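Local coordinates for protein Dye-decolorizing peroxidase (PDB 7D8M) that probably uses heme b to reduce hydrogen peroxide while oxidising dyes and other substrates, at residues Y293-S298 / Q304-F309. Numbering follows the deposited sequence.
Sequences YSHPGS and QTRCPF
Arg-306 lays its guanidinium flat on one face of the imidazole of His-295, planes 11° apart and their centres 4.3 Å from each other. The arginine starts over the NE2 side of that face: Arg-306 CG lies 4.1 Å from His-295 NE2, with Arg-306 CB farther out. Bends at chi2 (89°) and chi3 (147°) then lead the chain on across the same face, where NE stands above the ring centre. CZ follows over CG of His-295 at 3.9 Å, and NH2 ends against His-295 CB at 3.7 Å. The remaining nitrogen, NH1, turns to Ser-298, coming within 3.7 Å of its CB, and forms a salt bridge with Asp-303, whose OD2 also takes a hydrogen bond from Ser-298 OG. NE2 of His-295 is hydrogen-bonded to Asp-271, so an acidic partner holds each member of the stack. A type II turn from His-295 to Ser-298, closed by the hydrogen bond from Ser-298 N to His-295 O, places His-295 and Ser-298 beside the arginine. Cys-307 SG sits oblique to the Tyr-293 ring, 3.7 Å from its CE1, in a sulfur-aromatic contact, and the tyrosine side chain lies about 5 Å from the heme at nearest approach. No hydrogen bond links the two segments, which both belong to the loop between helices 279-283 and 312-316. Tyr-293 and Cys-307 pack on helix 312-316, which carries the axial heme ligand His-312.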
loop_
_atom_site.group_PDB
_atom_site.type_symbol
_atom_site.label_atom_id
_atom_site.label_comp_id
_atom_site.label_asym_id
_atom_site.label_seq_id
_atom_site.Cartn_x
_atom_site.Cartn_y
_atom_site.Cartn_z
ATOM N N TYR A 293 14.283 15.539 -5.330
ATOM C CA TYR A 293 15.241 15.821 -4.267
ATOM C C TYR A 293 16.485 16.548 -4.765
ATOM O O TYR A 293 17.306 16.960 -3.944
ATOM C CB TYR A 293 15.625 14.543 -3.512
ATOM C CG TYR A 293 14.395 13.831 -2.984
ATOM C CD1 TYR A 293 13.585 14.436 -2.035
ATOM C CD2 TYR A 293 14.024 12.578 -3.464
ATOM C CE1 TYR A 293 12.432 13.806 -1.560
ATOM C CE2 TYR A 293 12.873 11.931 -2.993
ATOM C CZ TYR A 293 12.090 12.557 -2.034
ATOM O OH TYR A 293 10.954 11.950 -1.544
ATOM N N SER A 294 16.632 16.735 -6.078
ATOM C CA SER A 294 17.747 17.534 -6.588
ATOM C C SER A 294 17.407 19.021 -6.545
ATOM O O SER A 294 16.244 19.416 -6.651
ATOM C CB SER A 294 18.103 17.129 -8.019
ATOM O OG SER A 294 18.643 15.823 -8.064
ATOM N N HIS A 295 18.444 19.849 -6.382
ATOM C CA HIS A 295 18.300 21.298 -6.293
ATOM C C HIS A 295 19.607 21.933 -6.741
ATOM O O HIS A 295 20.682 21.410 -6.408
ATOM C CB HIS A 295 17.966 21.767 -4.871
ATOM C CG HIS A 295 16.644 21.272 -4.359
ATOM N ND1 HIS A 295 15.446 21.872 -4.681
ATOM C CD2 HIS A 295 16.337 20.225 -3.557
ATOM C CE1 HIS A 295 14.456 21.212 -4.103
ATOM N NE2 HIS A 295 14.972 20.213 -3.410
ATOM N N PRO A 296 19.554 23.041 -7.483
ATOM C CA PRO A 296 20.786 23.782 -7.794
ATOM C C PRO A 296 21.591 24.043 -6.532
ATOM O O PRO A 296 21.046 24.446 -5.502
ATOM C CB PRO A 296 20.270 25.088 -8.418
ATOM C CG PRO A 296 18.789 25.151 -8.061
ATOM C CD PRO A 296 18.350 23.721 -7.990
ATOM N N GLY A 297 22.890 23.757 -6.598
ATOM C CA GLY A 297 23.803 24.025 -5.503
ATOM C C GLY A 297 23.738 23.055 -4.347
ATOM O O GLY A 297 24.341 23.313 -3.302
ATOM N N SER A 298 23.039 21.943 -4.495
ATOM C CA SER A 298 22.805 21.026 -3.393
ATOM C C SER A 298 23.434 19.679 -3.723
ATOM O O SER A 298 23.243 19.151 -4.825
ATOM C CB SER A 298 21.297 20.891 -3.134
ATOM O OG SER A 298 21.035 19.805 -2.276
ATOM N N GLN A 304 20.406 17.203 3.598
ATOM C CA GLN A 304 19.092 16.846 4.113
ATOM C C GLN A 304 18.294 18.055 4.572
ATOM O O GLN A 304 17.329 17.895 5.329
ATOM C CB GLN A 304 19.220 15.854 5.260
ATOM C CG GLN A 304 20.127 14.684 4.948
ATOM C CD GLN A 304 20.110 13.660 6.051
ATOM O OE1 GLN A 304 19.139 12.919 6.200
ATOM N NE2 GLN A 304 21.187 13.612 6.843
ATOM N N THR A 305 18.671 19.264 4.134
ATOM C CA THR A 305 17.970 20.456 4.609
ATOM C C THR A 305 16.566 20.566 4.018
ATOM O O THR A 305 15.693 21.194 4.624
ATOM C CB THR A 305 18.770 21.728 4.296
ATOM O OG1 THR A 305 18.915 21.891 2.875
ATOM C CG2 THR A 305 20.143 21.678 4.967
ATOM N N ARG A 306 16.319 19.978 2.851
ATOM C CA ARG A 306 14.966 20.006 2.296
ATOM C C ARG A 306 14.159 18.741 2.591
ATOM O O ARG A 306 12.928 18.823 2.733
ATOM C CB ARG A 306 15.012 20.237 0.779
ATOM C CG ARG A 306 15.051 21.711 0.370
ATOM C CD ARG A 306 16.485 22.197 0.296
ATOM N NE ARG A 306 16.663 23.211 -0.740
ATOM C CZ ARG A 306 17.816 23.467 -1.345
ATOM N NH1 ARG A 306 18.910 22.784 -1.022
ATOM N NH2 ARG A 306 17.874 24.411 -2.276
ATOM N N CYS A 307 14.818 17.576 2.697
ATOM C CA CYS A 307 14.155 16.298 2.994
ATOM C C CYS A 307 15.152 15.304 3.573
ATOM O O CYS A 307 16.166 15.004 2.931
ATOM C CB CYS A 307 13.506 15.687 1.750
ATOM S SG CYS A 307 12.491 14.189 2.122
ATOM N N PRO A 308 14.912 14.777 4.771
ATOM C CA PRO A 308 15.861 13.821 5.348
ATOM C C PRO A 308 15.967 12.595 4.458
ATOM O O PRO A 308 15.013 12.208 3.784
ATOM C CB PRO A 308 15.251 13.480 6.713
ATOM C CG PRO A 308 14.201 14.530 6.961
ATOM C CD PRO A 308 13.726 14.970 5.614
ATOM N N PHE A 309 17.167 12.009 4.426
ATOM C CA PHE A 309 17.370 10.788 3.659
ATOM C C PHE A 309 16.452 9.676 4.129
ATOM O O PHE A 309 16.208 8.723 3.382
ATOM C CB PHE A 309 18.831 10.343 3.778
ATOM C CG PHE A 309 19.803 11.281 3.118
ATOM C CD1 PHE A 309 19.455 11.961 1.961
ATOM C CD2 PHE A 309 21.071 11.478 3.654
ATOM C CE1 PHE A 309 20.350 12.823 1.344
ATOM C CE2 PHE A 309 21.973 12.333 3.043
ATOM C CZ PHE A 309 21.613 13.010 1.894
#